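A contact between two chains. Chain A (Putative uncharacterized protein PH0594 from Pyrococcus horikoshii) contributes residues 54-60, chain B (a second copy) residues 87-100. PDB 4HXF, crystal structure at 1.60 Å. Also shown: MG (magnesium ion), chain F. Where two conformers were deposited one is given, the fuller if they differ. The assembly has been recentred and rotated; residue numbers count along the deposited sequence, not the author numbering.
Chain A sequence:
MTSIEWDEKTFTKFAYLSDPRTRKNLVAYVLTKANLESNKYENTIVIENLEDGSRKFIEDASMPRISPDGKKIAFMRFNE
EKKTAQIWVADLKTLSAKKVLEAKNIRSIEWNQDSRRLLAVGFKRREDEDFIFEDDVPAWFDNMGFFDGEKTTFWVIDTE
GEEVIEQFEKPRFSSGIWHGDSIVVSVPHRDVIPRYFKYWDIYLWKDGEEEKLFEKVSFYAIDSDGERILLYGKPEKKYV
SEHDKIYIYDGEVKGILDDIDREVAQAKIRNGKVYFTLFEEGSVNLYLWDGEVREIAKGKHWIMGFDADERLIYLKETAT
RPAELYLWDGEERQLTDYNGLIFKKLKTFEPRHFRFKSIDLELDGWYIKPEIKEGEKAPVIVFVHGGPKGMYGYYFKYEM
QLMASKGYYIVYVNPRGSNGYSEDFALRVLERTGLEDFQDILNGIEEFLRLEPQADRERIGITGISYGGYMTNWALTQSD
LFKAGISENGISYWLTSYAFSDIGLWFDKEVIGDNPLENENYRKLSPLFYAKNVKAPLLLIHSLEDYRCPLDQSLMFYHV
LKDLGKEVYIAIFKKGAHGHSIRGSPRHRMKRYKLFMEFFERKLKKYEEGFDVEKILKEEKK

Chain A (54-60) SRKFIED
Chain B, residues 87-100: IWVADLKTLSAKKV

Two hydrogen bonds, each pairing a backbone amide with a side-chain oxygen, anchor the contact. Lys B99 N donates to Glu A59 OE1 at 2.8 Å with an N-H...O angle of 159°, and Phe A57 N donates to Ser B96 OG at 2.9 Å and 164°. Glu A59 reaches its partner with chi1 t (-175°) and chi2 p (59°); its OE2 accepts from Asp A60 N at 2.9 Å. OE1 also takes a proton from water 1 (2.8 Å), which lies 2.0 Å from MG. Lys B99 O ligates the same ion at 2.2 Å, so the carboxylate and the lysine backbone meet at the metal's hydration shell.

Ser B96 (chi1 p, 67°) is oriented from within chain B: its OG donates to Asp B91 OD1 at 2.6 Å, leaving the oxygen free to accept from Phe A57 N. Asp B91 (chi1 p, 80°) also accepts from Thr B94 N through OD2 at 2.8 Å, bracing the loop between strands 87-91 and 97-100. These strands form an antiparallel hairpin, with Lys B98 N to Val B89 O at 2.9 Å.

Chain A residues 55-58 are extended, with phi -126° to -136° and psi 110° to 165°. The axis of strand 54-59 runs 121° from strand 87-91 and 73° from strand 97-100, crossing the hairpin obliquely. In register, Phe A57 CA lies 5.5 Å from Ser B96 CA, and Glu A59 CA 5.7 Å from Lys B98 CA. The CA-to-CB bonds of Phe A57 and Glu A59 point toward chain B, whereas that of Ile A58 points away.

Phe A57 (chi1 m, -51°; chi2 106°) is buried and supplies 123 of the 476 Å² covered. Lys B98 (chi1 p, then t throughout) lays its aliphatic chain over one ring face, CG 3.9 Å from the Phe A57 centroid and 4° off the normal, while its NZ is satisfied elsewhere in the structure.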

# COMPACT_ATOMS: atom_id res chain seq x y z
N SER A 54 19.63 -39.05 8.39
CA SER A 54 19.78 -37.55 8.10
C SER A 54 18.68 -36.97 7.15
O SER A 54 18.31 -37.62 6.20
CB SER A 54 21.17 -37.25 7.55
OG SER A 54 21.29 -37.36 6.17
N ARG A 55 18.21 -35.75 7.46
CA ARG A 55 17.14 -35.09 6.74
C ARG A 55 17.55 -33.73 6.35
O ARG A 55 18.17 -33.01 7.12
CB ARG A 55 15.89 -34.88 7.65
CG ARG A 55 15.11 -36.05 8.00
CD ARG A 55 13.94 -35.71 8.88
NE ARG A 55 13.26 -36.94 9.06
CZ ARG A 55 12.44 -37.20 10.05
NH1 ARG A 55 12.15 -36.28 11.01
NH2 ARG A 55 11.90 -38.38 10.08
N LYS A 56 17.14 -33.35 5.17
CA LYS A 56 17.23 -32.02 4.65
C LYS A 56 15.90 -31.59 4.09
O LYS A 56 14.98 -32.41 3.97
CB LYS A 56 18.43 -31.96 3.65
CG LYS A 56 18.47 -32.83 2.42
CD LYS A 56 19.98 -32.78 1.85
CE LYS A 56 20.32 -34.04 1.03
NZ LYS A 56 21.67 -34.01 0.30
N PHE A 57 15.78 -30.28 3.85
CA PHE A 57 14.47 -29.67 3.64
C PHE A 57 14.42 -28.70 2.50
O PHE A 57 15.42 -28.01 2.21
CB PHE A 57 14.13 -28.82 4.87
CG PHE A 57 14.29 -29.55 6.19
CD1 PHE A 57 15.38 -29.24 6.98
CD2 PHE A 57 13.46 -30.60 6.51
CE1 PHE A 57 15.62 -29.95 8.17
CE2 PHE A 57 13.68 -31.29 7.69
CZ PHE A 57 14.77 -30.97 8.52
N ILE A 58 13.27 -28.66 1.88
CA ILE A 58 12.96 -27.63 0.91
C ILE A 58 11.66 -27.04 1.40
O ILE A 58 10.56 -27.63 1.34
CB ILE A 58 12.80 -28.14 -0.58
CG1 ILE A 58 14.01 -28.94 -1.02
CG2 ILE A 58 12.51 -26.90 -1.43
CD1 ILE A 58 13.85 -29.64 -2.40
N GLU A 59 11.74 -25.81 1.87
CA GLU A 59 10.62 -25.18 2.55
C GLU A 59 9.61 -24.52 1.59
O GLU A 59 9.97 -24.11 0.49
CB GLU A 59 11.23 -24.27 3.60
CG GLU A 59 10.27 -23.61 4.50
CD GLU A 59 9.38 -24.50 5.33
OE1 GLU A 59 9.40 -24.31 6.55
OE2 GLU A 59 8.66 -25.33 4.74
N ASP A 60 8.33 -24.51 1.99
CA ASP A 60 7.18 -23.98 1.23
C ASP A 60 7.13 -24.51 -0.22
O ASP A 60 7.23 -23.74 -1.24
CB ASP A 60 7.21 -22.49 1.30
CG ASP A 60 6.99 -22.04 2.67
OD1 ASP A 60 6.05 -22.58 3.30
OD2 ASP A 60 7.69 -21.13 3.13
N ILE B 87 10.91 -20.00 15.24
CA ILE B 87 11.92 -21.00 15.48
C ILE B 87 12.09 -21.86 14.24
O ILE B 87 11.12 -22.36 13.65
CB ILE B 87 11.53 -21.93 16.63
CG1 ILE B 87 11.32 -21.12 17.96
CG2 ILE B 87 12.52 -23.09 16.81
CD1 ILE B 87 10.64 -21.97 19.02
N TRP B 88 13.35 -21.99 13.81
CA TRP B 88 13.74 -22.75 12.68
C TRP B 88 14.70 -23.85 13.07
O TRP B 88 15.36 -23.76 14.07
CB TRP B 88 14.51 -21.89 11.68
CG TRP B 88 13.74 -20.86 10.97
CD1 TRP B 88 13.18 -19.69 11.51
CD2 TRP B 88 13.36 -20.85 9.54
NE1 TRP B 88 12.61 -18.99 10.47
CE2 TRP B 88 12.68 -19.65 9.30
CE3 TRP B 88 13.57 -21.71 8.48
CZ2 TRP B 88 12.20 -19.32 8.03
CZ3 TRP B 88 13.11 -21.42 7.21
CH2 TRP B 88 12.45 -20.19 6.98
N VAL B 89 14.74 -24.92 12.26
CA VAL B 89 15.72 -26.01 12.38
C VAL B 89 16.37 -26.22 11.01
O VAL B 89 15.69 -26.31 9.97
CB VAL B 89 15.08 -27.32 12.86
CG1 VAL B 89 16.04 -28.53 12.82
CG2 VAL B 89 14.46 -27.17 14.21
N ALA B 90 17.67 -26.31 10.99
CA ALA B 90 18.46 -26.60 9.78
C ALA B 90 19.30 -27.82 9.97
O ALA B 90 19.84 -28.04 11.05
CB ALA B 90 19.42 -25.41 9.40
N ASP B 91 19.51 -28.59 8.91
CA ASP B 91 20.53 -29.59 8.91
C ASP B 91 21.92 -28.92 8.84
O ASP B 91 22.14 -28.03 8.07
CB ASP B 91 20.35 -30.60 7.77
CG ASP B 91 20.81 -30.15 6.51
OD1 ASP B 91 20.08 -29.29 5.98
OD2 ASP B 91 21.82 -30.73 5.97
N LEU B 92 22.81 -29.37 9.67
CA LEU B 92 24.15 -28.70 9.79
C LEU B 92 25.01 -29.00 8.57
O LEU B 92 25.82 -28.14 8.19
CB LEU B 92 24.84 -29.10 11.13
CG LEU B 92 24.55 -28.07 12.21
CD1 LEU B 92 24.90 -28.61 13.59
CD2 LEU B 92 25.24 -26.73 11.91
N LYS B 93 24.79 -30.12 7.89
CA LYS B 93 25.58 -30.44 6.67
C LYS B 93 25.31 -29.41 5.57
O LYS B 93 26.27 -28.95 4.93
CB LYS B 93 25.29 -31.83 6.17
CG LYS B 93 26.23 -32.31 5.09
N THR B 94 24.06 -29.17 5.21
CA THR B 94 23.77 -28.33 4.05
C THR B 94 23.14 -27.00 4.44
O THR B 94 22.94 -26.17 3.56
CB THR B 94 22.79 -29.07 3.06
OG1 THR B 94 21.51 -29.19 3.66
CG2 THR B 94 23.25 -30.51 2.63
N LEU B 95 22.72 -26.86 5.68
CA LEU B 95 22.03 -25.67 6.18
C LEU B 95 20.69 -25.41 5.46
O LEU B 95 20.12 -24.33 5.52
CB LEU B 95 22.95 -24.42 6.27
CG LEU B 95 24.10 -24.61 7.22
CD1 LEU B 95 24.99 -23.31 7.03
CD2 LEU B 95 23.49 -24.67 8.62
N SER B 96 20.12 -26.48 4.86
CA SER B 96 18.73 -26.34 4.42
C SER B 96 17.88 -26.30 5.70
O SER B 96 18.22 -26.88 6.75
CB SER B 96 18.30 -27.52 3.58
OG SER B 96 18.23 -28.73 4.29
N ALA B 97 16.78 -25.56 5.69
CA ALA B 97 16.11 -25.23 6.96
C ALA B 97 14.56 -25.19 6.81
O ALA B 97 14.04 -24.92 5.73
CB ALA B 97 16.51 -23.85 7.41
N LYS B 98 13.88 -25.57 7.89
CA LYS B 98 12.43 -25.46 7.91
C LYS B 98 12.02 -24.63 9.09
O LYS B 98 12.68 -24.65 10.13
CB LYS B 98 11.85 -26.89 7.91
CG LYS B 98 12.16 -27.71 9.09
CD LYS B 98 11.30 -29.00 9.20
CE LYS B 98 11.39 -29.65 10.58
NZ LYS B 98 10.27 -30.64 10.78
N LYS B 99 10.92 -23.93 8.93
CA LYS B 99 10.27 -23.23 10.03
C LYS B 99 9.43 -24.20 10.89
O LYS B 99 8.70 -24.99 10.35
CB LYS B 99 9.37 -22.12 9.49
CG LYS B 99 8.92 -21.16 10.60
N VAL B 100 9.61 -24.19 12.20
CA VAL B 100 8.95 -25.17 13.10
C VAL B 100 7.85 -24.48 13.85
O VAL B 100 6.80 -25.14 14.04
CB VAL B 100 10.03 -25.74 14.04
CG1 VAL B 100 9.39 -26.53 15.17
CG2 VAL B 100 10.97 -26.67 13.17
MG MG F . 6.95 -25.85 9.42
O HOH W 1 7.02 -24.50 7.93
O HOH W 2 8.07 -27.16 8.30
O HOH W 3 5.82 -24.58 10.65
O HOH W 4 5.09 -26.52 8.74